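Local coordinates for protein kirola (Actinidia deliciosa, PDB 4IGV) that belongs to the ripening-related, Bet v 1-like proteins, acts as the kiwifruit allergen Act d 11 and, as in related proteins, may bind hydrophobic ligands, at residues A[45-58]-A[67-79]. Residues are numbered along the deposited sequence; the frame is centred on the assembly and turned at random. Where two conformers were deposited one is given.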
ATOM      1  N   LEU A  45      13.526  -0.445   8.231  1.00 13.35           N
ATOM      2  CA  LEU A  45      14.315  -1.346   9.027  1.00 14.17           C
ATOM      3  C   LEU A  45      15.608  -1.752   8.369  1.00 14.16           C
ATOM      4  O   LEU A  45      16.584  -1.925   9.063  1.00 15.03           O
ATOM      5  CB  LEU A  45      13.496  -2.591   9.319  1.00 13.51           C
ATOM      6  CG  LEU A  45      12.243  -2.432  10.140  1.00 14.98           C
ATOM      7  CD1 LEU A  45      11.650  -3.827  10.445  1.00 17.63           C
ATOM      8  CD2 LEU A  45      12.465  -1.678  11.417  1.00 15.75           C
ATOM      9  N   GLU A  46      15.634  -1.935   7.044  1.00 14.85           N
ATOM     10  CA  GLU A  46      16.829  -2.311   6.304  1.00 16.00           C
ATOM     11  C   GLU A  46      16.794  -1.715   4.921  1.00 15.69           C
ATOM     12  O   GLU A  46      15.708  -1.526   4.340  1.00 15.80           O
ATOM     13  CB  GLU A  46      16.964  -3.821   6.202  1.00 17.72           C
ATOM     14  CG  GLU A  46      16.990  -4.539   7.466  1.00 19.39           C
ATOM     15  CD  GLU A  46      18.171  -4.108   8.390  1.00 23.43           C
ATOM     16  OE1 GLU A  46      19.226  -3.432   8.054  1.00 22.38           O
ATOM     17  OE2 GLU A  46      17.998  -4.383   9.620  1.00 30.60           O
ATOM     18  N   GLY A  47      17.978  -1.426   4.393  1.00 16.85           N
ATOM     19  CA  GLY A  47      18.058  -0.900   3.035  1.00 17.43           C
ATOM     20  C   GLY A  47      17.930   0.605   3.028  1.00 18.51           C
ATOM     21  O   GLY A  47      18.198   1.287   4.009  1.00 20.46           O
ATOM     22  N   ASN A  48      17.441   1.117   1.921  1.00 20.20           N
ATOM     23  CA  ASN A  48      17.230   2.537   1.728  1.00 21.21           C
ATOM     24  C   ASN A  48      15.859   2.736   1.173  1.00 18.27           C
ATOM     25  O   ASN A  48      15.392   1.902   0.385  1.00 18.33           O
ATOM     26  CB  ASN A  48      18.228   3.056   0.680  1.00 24.14           C
ATOM     27  CG  ASN A  48      19.680   3.083   1.192  1.00 29.31           C
ATOM     28  OD1 ASN A  48      19.900   3.540   2.335  1.00 37.56           O
ATOM     29  ND2 ASN A  48      20.658   2.613   0.387  1.00 35.05           N
ATOM     30  N   TRP A  49      15.239   3.845   1.516  1.00 17.62           N
ATOM     31  CA  TRP A  49      13.933   4.177   1.013  1.00 16.40           C
ATOM     32  C   TRP A  49      14.015   4.129  -0.531  1.00 16.68           C
ATOM     33  O   TRP A  49      14.937   4.681  -1.144  1.00 20.24           O
ATOM     34  CB  TRP A  49      13.485   5.557   1.435  1.00 16.33           C
ATOM     35  CG  TRP A  49      13.393   5.842   2.920  1.00 14.56           C
ATOM     36  CD1 TRP A  49      14.253   6.574   3.630  1.00 17.59           C
ATOM     37  CD2 TRP A  49      12.367   5.415   3.828  1.00 15.27           C
ATOM     38  NE1 TRP A  49      13.846   6.645   4.934  1.00 16.89           N
ATOM     39  CE2 TRP A  49      12.683   5.964   5.077  1.00 14.42           C
ATOM     40  CE3 TRP A  49      11.203   4.657   3.698  1.00 16.31           C
ATOM     41  CZ2 TRP A  49      11.899   5.760   6.193  1.00 14.64           C
ATOM     42  CZ3 TRP A  49      10.408   4.473   4.858  1.00 15.42           C
ATOM     43  CH2 TRP A  49      10.774   5.021   6.034  1.00 15.07           C
ATOM     44  N   GLY A  50      13.037   3.536  -1.124  1.00 15.20           N
ATOM     45  CA  GLY A  50      12.901   3.570  -2.582  1.00 15.19           C
ATOM     46  C   GLY A  50      13.728   2.563  -3.361  1.00 14.16           C
ATOM     47  O   GLY A  50      13.819   2.660  -4.579  1.00 15.06           O
ATOM     48  N   THR A  51      14.304   1.563  -2.669  1.00 14.88           N
ATOM     49  CA  THR A  51      15.117   0.523  -3.322  1.00 14.80           C
ATOM     50  C   THR A  51      14.498  -0.861  -3.147  1.00 14.53           C
ATOM     51  O   THR A  51      13.897  -1.169  -2.112  1.00 16.10           O
ATOM     52  CB  THR A  51      16.500   0.503  -2.781  1.00 16.45           C
ATOM     53  OG1 THR A  51      16.517   0.083  -1.441  1.00 20.16           O
ATOM     54  CG2 THR A  51      17.177   1.873  -2.989  1.00 19.89           C
ATOM     55  N   VAL A  52      14.597  -1.721  -4.137  1.00 15.12           N
ATOM     56  CA  VAL A  52      14.193  -3.100  -4.050  1.00 15.20           C
ATOM     57  C   VAL A  52      14.967  -3.779  -2.944  1.00 16.62           C
ATOM     58  O   VAL A  52      16.211  -3.585  -2.769  1.00 18.06           O
ATOM     59  CB  VAL A  52      14.376  -3.806  -5.379  1.00 15.93           C
ATOM     60  CG1 VAL A  52      14.222  -5.334  -5.208  1.00 17.72           C
ATOM     61  CG2 VAL A  52      13.405  -3.245  -6.448  1.00 17.88           C
ATOM     62  N   GLY A  53      14.270  -4.544  -2.136  1.00 14.57           N
ATOM     63  CA  GLY A  53      14.809  -5.199  -0.996  1.00 15.07           C
ATOM     64  C   GLY A  53      14.785  -4.476   0.290  1.00 15.46           C
ATOM     65  O   GLY A  53      15.104  -5.053   1.353  1.00 17.96           O
ATOM     66  N   SER A  54      14.360  -3.221   0.283  1.00 14.78           N
ATOM     67  CA  SER A  54      14.208  -2.484   1.513  1.00 15.62           C
ATOM     68  C   SER A  54      13.110  -3.132   2.354  1.00 14.76           C
ATOM     69  O   SER A  54      12.127  -3.750   1.820  1.00 14.93           O
ATOM     70  CB  SER A  54      13.916  -1.001   1.276  1.00 15.69           C
ATOM     71  OG  SER A  54      12.796  -0.750   0.434  1.00 16.11           O
ATOM     72  N   VAL A  55      13.238  -3.020   3.666  1.00 13.83           N
ATOM     73  CA  VAL A  55      12.328  -3.658   4.592  1.00 14.04           C
ATOM     74  C   VAL A  55      11.711  -2.578   5.461  1.00 14.11           C
ATOM     75  O   VAL A  55      12.447  -1.772   6.046  1.00 15.19           O
ATOM     76  CB  VAL A  55      13.070  -4.697   5.468  1.00 14.06           C
ATOM     77  CG1 VAL A  55      12.122  -5.347   6.528  1.00 17.00           C
ATOM     78  CG2 VAL A  55      13.798  -5.764   4.620  1.00 15.88           C
ATOM     79  N   ILE A  56      10.393  -2.562   5.523  1.00 13.68           N
ATOM     80  CA  ILE A  56       9.644  -1.479   6.116  1.00 14.12           C
ATOM     81  C   ILE A  56       8.639  -2.054   7.121  1.00 15.12           C
ATOM     82  O   ILE A  56       7.913  -3.035   6.847  1.00 15.59           O
ATOM     83  CB  ILE A  56       8.942  -0.606   5.066  1.00 15.03           C
ATOM     84  CG1 ILE A  56       9.941  -0.056   4.077  1.00 18.34           C
ATOM     85  CG2 ILE A  56       8.160   0.538   5.749  1.00 17.44           C
ATOM     86  CD1 ILE A  56       9.260   0.678   2.907  1.00 27.64           C
ATOM     87  N   PHE A  57       8.565  -1.404   8.288  1.00 14.80           N
ATOM     88  CA  PHE A  57       7.597  -1.787   9.335  1.00 14.95           C
ATOM     89  C   PHE A  57       6.462  -0.753   9.365  1.00 14.47           C
ATOM     90  O   PHE A  57       6.729   0.428   9.356  1.00 15.47           O
ATOM     91  CB  PHE A  57       8.313  -1.829  10.681  1.00 16.75           C
ATOM     92  CG  PHE A  57       7.440  -2.243  11.850  1.00 19.61           C
ATOM     93  CD1 PHE A  57       7.101  -3.587  12.028  1.00 21.76           C
ATOM     94  CD2 PHE A  57       7.038  -1.318  12.777  1.00 22.66           C
ATOM     95  CE1 PHE A  57       6.338  -3.963  13.117  1.00 23.08           C
ATOM     96  CE2 PHE A  57       6.271  -1.717  13.882  1.00 23.96           C
ATOM     97  CZ  PHE A  57       5.957  -3.066  14.020  1.00 23.38           C
ATOM     98  N   PHE A  58       5.206  -1.239   9.413  1.00 14.46           N
ATOM     99  CA  PHE A  58       4.038  -0.385   9.448  1.00 14.22           C
ATOM    100  C   PHE A  58       3.280  -0.587  10.730  1.00 15.22           C
ATOM    101  O   PHE A  58       3.040  -1.727  11.163  1.00 16.37           O
ATOM    102  CB  PHE A  58       3.114  -0.709   8.288  1.00 15.17           C
ATOM    103  CG  PHE A  58       3.687  -0.434   6.934  1.00 15.10           C
ATOM    104  CD1 PHE A  58       3.578   0.771   6.345  1.00 18.23           C
ATOM    105  CD2 PHE A  58       4.383  -1.422   6.240  1.00 18.94           C
ATOM    106  CE1 PHE A  58       4.102   1.034   5.085  1.00 19.12           C
ATOM    107  CE2 PHE A  58       4.894  -1.158   5.004  1.00 21.66           C
ATOM    108  CZ  PHE A  58       4.752   0.047   4.427  1.00 22.18           C
ATOM    109  N   LYS A  67      -2.729  -2.647  14.321  1.00 19.62           N
ATOM    110  CA  LYS A  67      -2.086  -3.768  13.665  1.00 19.58           C
ATOM    111  C   LYS A  67      -0.678  -3.400  13.258  1.00 17.94           C
ATOM    112  O   LYS A  67      -0.320  -2.229  13.221  1.00 18.25           O
ATOM    113  CB  LYS A  67      -2.879  -4.198  12.459  1.00 19.98           C
ATOM    114  CG  LYS A  67      -4.257  -4.817  12.869  1.00 24.59           C
ATOM    115  CD  LYS A  67      -4.992  -5.372  11.713  1.00 29.37           C
ATOM    116  CE  LYS A  67      -6.418  -5.676  12.098  1.00 32.10           C
ATOM    117  NZ  LYS A  67      -6.651  -7.094  12.361  1.00 38.36           N
ATOM    118  N   THR A  68       0.128  -4.408  12.948  1.00 18.27           N
ATOM    119  CA  THR A  68       1.457  -4.158  12.410  1.00 17.55           C
ATOM    120  C   THR A  68       1.722  -5.063  11.209  1.00 16.90           C
ATOM    121  O   THR A  68       1.091  -6.111  11.066  1.00 17.78           O
ATOM    122  CB  THR A  68       2.611  -4.340  13.434  1.00 18.55           C
ATOM    123  OG1 THR A  68       2.739  -5.726  13.827  1.00 23.49           O
ATOM    124  CG2 THR A  68       2.408  -3.475  14.650  1.00 20.31           C
ATOM    125  N   ALA A  69       2.659  -4.662  10.374  1.00 16.93           N
ATOM    126  CA  ALA A  69       3.115  -5.481   9.240  1.00 17.22           C
ATOM    127  C   ALA A  69       4.564  -5.146   8.990  1.00 16.31           C
ATOM    128  O   ALA A  69       4.990  -3.991   9.132  1.00 17.63           O
ATOM    129  CB  ALA A  69       2.331  -5.182   8.015  1.00 16.94           C
ATOM    130  N   LYS A  70       5.329  -6.142   8.600  1.00 15.08           N
ATOM    131  CA  LYS A  70       6.662  -5.917   8.086  1.00 14.33           C
ATOM    132  C   LYS A  70       6.641  -6.373   6.646  1.00 13.98           C
ATOM    133  O   LYS A  70       6.238  -7.504   6.323  1.00 15.73           O
ATOM    134  CB  LYS A  70       7.701  -6.735   8.869  1.00 17.14           C
ATOM    135  CG  LYS A  70       9.083  -6.473   8.489  1.00 18.46           C
ATOM    136  CD  LYS A  70      10.109  -7.236   9.333  1.00 23.13           C
ATOM    137  CE  LYS A  70      10.041  -8.685   9.116  1.00 31.70           C
ATOM    138  NZ  LYS A  70      11.205  -9.326   9.827  1.00 34.50           N
ATOM    139  N   ASP A  71       7.098  -5.498   5.762  1.00 13.82           N
ATOM    140  CA  ASP A  71       7.068  -5.735   4.322  1.00 15.04           C
ATOM    141  C   ASP A  71       8.439  -5.610   3.710  1.00 15.47           C
ATOM    142  O   ASP A  71       9.281  -4.849   4.231  1.00 15.49           O
ATOM    143  CB  ASP A  71       6.237  -4.698   3.563  1.00 14.32           C
ATOM    144  CG  ASP A  71       4.777  -4.688   3.884  1.00 18.70           C
ATOM    145  OD1 ASP A  71       4.315  -5.328   4.843  1.00 18.31           O
ATOM    146  OD2 ASP A  71       4.053  -3.941   3.143  1.00 19.60           O
ATOM    147  N   ILE A  72       8.666  -6.355   2.619  0.50 13.50           N
ATOM    148  CA  ILE A  72       9.812  -6.157   1.741  0.50 13.25           C
ATOM    149  C   ILE A  72       9.339  -5.513   0.449  0.50 12.15           C
ATOM    150  O   ILE A  72       8.261  -5.810  -0.054  0.50 12.32           O
ATOM    151  CB  ILE A  72      10.633  -7.485   1.467  0.50 15.38           C
ATOM    152  CG1 ILE A  72      11.855  -7.230   0.577  0.50 15.63           C
ATOM    153  CG2 ILE A  72       9.773  -8.582   0.869  0.50 14.82           C
ATOM    154  CD1 ILE A  72      12.910  -8.356   0.647  0.50 19.84           C
ATOM    155  N   VAL A  73      10.140  -4.598  -0.080  1.00 13.32           N
ATOM    156  CA  VAL A  73       9.864  -4.051  -1.412  1.00 12.91           C
ATOM    157  C   VAL A  73      10.422  -5.075  -2.396  1.00 13.25           C
ATOM    158  O   VAL A  73      11.646  -5.230  -2.544  1.00 15.54           O
ATOM    159  CB  VAL A  73      10.482  -2.710  -1.611  1.00 13.36           C
ATOM    160  CG1 VAL A  73      10.253  -2.266  -3.090  1.00 15.13           C
ATOM    161  CG2 VAL A  73       9.858  -1.663  -0.662  1.00 16.02           C
ATOM    162  N   GLU A  74       9.551  -5.844  -3.030  1.00 12.66           N
ATOM    163  CA  GLU A  74       9.927  -6.949  -3.909  1.00 15.16           C
ATOM    164  C   GLU A  74      10.272  -6.457  -5.301  1.00 12.57           C
ATOM    165  O   GLU A  74      10.990  -7.165  -6.005  1.00 13.73           O
ATOM    166  CB  GLU A  74       8.728  -7.929  -3.959  1.00 19.31           C
ATOM    167  CG  GLU A  74       8.507  -8.909  -5.005  1.00 27.03           C
ATOM    168  CD  GLU A  74       7.352  -9.867  -4.577  1.00 29.88           C
ATOM    169  OE1 GLU A  74       7.384 -10.398  -3.445  1.00 35.45           O
ATOM    170  OE2 GLU A  74       6.524 -10.162  -5.417  1.00 30.23           O
ATOM    171  N   ALA A  75       9.665  -5.378  -5.755  1.00 12.32           N
ATOM    172  CA  ALA A  75       9.834  -4.899  -7.120  1.00 11.36           C
ATOM    173  C   ALA A  75       9.565  -3.440  -7.223  1.00 11.43           C
ATOM    174  O   ALA A  75       8.707  -2.903  -6.510  1.00 11.29           O
ATOM    175  CB  ALA A  75       8.886  -5.691  -8.064  1.00 12.39           C
ATOM    176  N   ILE A  76      10.260  -2.819  -8.144  1.00 11.21           N
ATOM    177  CA  ILE A  76      10.067  -1.432  -8.550  1.00 11.28           C
ATOM    178  C   ILE A  76      10.143  -1.335 -10.039  1.00 11.63           C
ATOM    179  O   ILE A  76      11.059  -1.943 -10.617  1.00 12.43           O
ATOM    180  CB  ILE A  76      11.098  -0.491  -7.933  1.00 12.47           C
ATOM    181  CG1 ILE A  76      10.874  -0.420  -6.442  1.00 13.53           C
ATOM    182  CG2 ILE A  76      11.090   0.924  -8.580  1.00 16.49           C
ATOM    183  CD1 ILE A  76      11.841   0.438  -5.689  1.00 16.86           C
ATOM    184  N   ASP A  77       9.200  -0.662 -10.679  1.00 11.92           N
ATOM    185  CA  ASP A  77       9.291  -0.332 -12.094  1.00 13.04           C
ATOM    186  C   ASP A  77       9.134   1.160 -12.222  1.00 12.72           C
ATOM    187  O   ASP A  77       8.050   1.701 -12.001  1.00 12.91           O
ATOM    188  CB  ASP A  77       8.267  -1.102 -12.894  1.00 12.65           C
ATOM    189  CG  ASP A  77       8.418  -0.863 -14.367  1.00 15.72           C
ATOM    190  OD1 ASP A  77       8.837   0.220 -14.800  1.00 16.35           O
ATOM    191  OD2 ASP A  77       8.112  -1.799 -15.147  1.00 19.28           O
ATOM    192  N   GLU A  78      10.229   1.871 -12.457  1.00 13.50           N
ATOM    193  CA  GLU A  78      10.190   3.337 -12.459  1.00 14.43           C
ATOM    194  C   GLU A  78       9.485   3.838 -13.683  1.00 16.20           C
ATOM    195  O   GLU A  78       8.917   4.945 -13.642  1.00 18.21           O
ATOM    196  CB  GLU A  78      11.595   3.956 -12.307  1.00 16.51           C
ATOM    197  CG  GLU A  78      12.561   3.641 -13.360  1.00 19.09           C
ATOM    198  CD  GLU A  78      12.501   4.376 -14.720  1.00 24.02           C
ATOM    199  OE1 GLU A  78      11.781   5.421 -14.873  1.00 27.29           O
ATOM    200  OE2 GLU A  78      13.243   3.877 -15.665  1.00 30.17           O
ATOM    201  N   GLU A  79       9.435   3.058 -14.756  1.00 16.11           N
ATOM    202  CA  GLU A  79       8.787   3.528 -15.989  1.00 18.53           C
ATOM    203  C   GLU A  79       7.286   3.519 -15.884  1.00 17.87           C
ATOM    204  O   GLU A  79       6.614   4.450 -16.376  1.00 21.00           O
ATOM    205  CB  GLU A  79       9.275   2.722 -17.198  1.00 20.75           C
ATOM    206  CG  GLU A  79       8.650   3.091 -18.477  1.00 28.04           C
ATOM    207  CD  GLU A  79       9.098   4.445 -18.943  1.00 36.15           C
ATOM    208  OE1 GLU A  79      10.349   4.697 -18.949  1.00 42.35           O
ATOM    209  OE2 GLU A  79       8.205   5.221 -19.339  1.00 43.52           O
TER
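The Phe-58 ring meets Asp-71 across the strands: CE2 lies 3.5 Å from OD2, and the ring and carboxylate planes stand 52° apart. Ile-56 CG2 sits over one face of this ring, offset toward the rim, while the carbonyl oxygen of Ala-69 comes in at its edge, near the plane. All these residues belong to the antiparallel hairpin of strands 55-62 and 65-77 in the curved sheet of the Bet v 1 fold. The neighbouring Phe-57 ring, on the other side of the sheet, meets Thr-68 obliquely, its CZ 3.6 Å from both CB and CG2 of the threonine. With CG of Phe-57 anti to the backbone N (chi1 -179°), the ring reaches along the sheet to that residue.

Ile-56 pairs with Asp-71, and Phe-58 with Ala-69, each through two backbone hydrogen bonds. Beside Phe-57, Lys-70 carries its aliphatic chain over Val-55, whose CG1 is 3.8 Å from the lysine CG; Leu-45 CD1 meets the lysine CD on the same face. The bulge at Leu-45 and Glu-46, opposite Val-55, lies where the adjoining strand 39-46 ends.

Before Val-55 the chain, coming from strand 39-46, passes through two type II turns, Asn-48 to Thr-51 and Thr-51 to Ser-54, and is already tied to the long strand there. Gly-53 N donates to Val-73 O, and Val-73 N to Ser-54 O. Val-52 and Ile-76 lie alongside each other, pointing opposite ways, with Val-52 CG2 3.8 Å from Ile-76 CG1, and Ile-76 also touches Tyr-21 of helix 17-25. In the second turn, Thr-51 O accepts from both Ser-54 N and Ser-54 OG; Ser-54 OG donates in the carbonyl plane to Thr-51 O, 2.8 Å away, and the same OG lies 3.3 Å from Val-73 CG2.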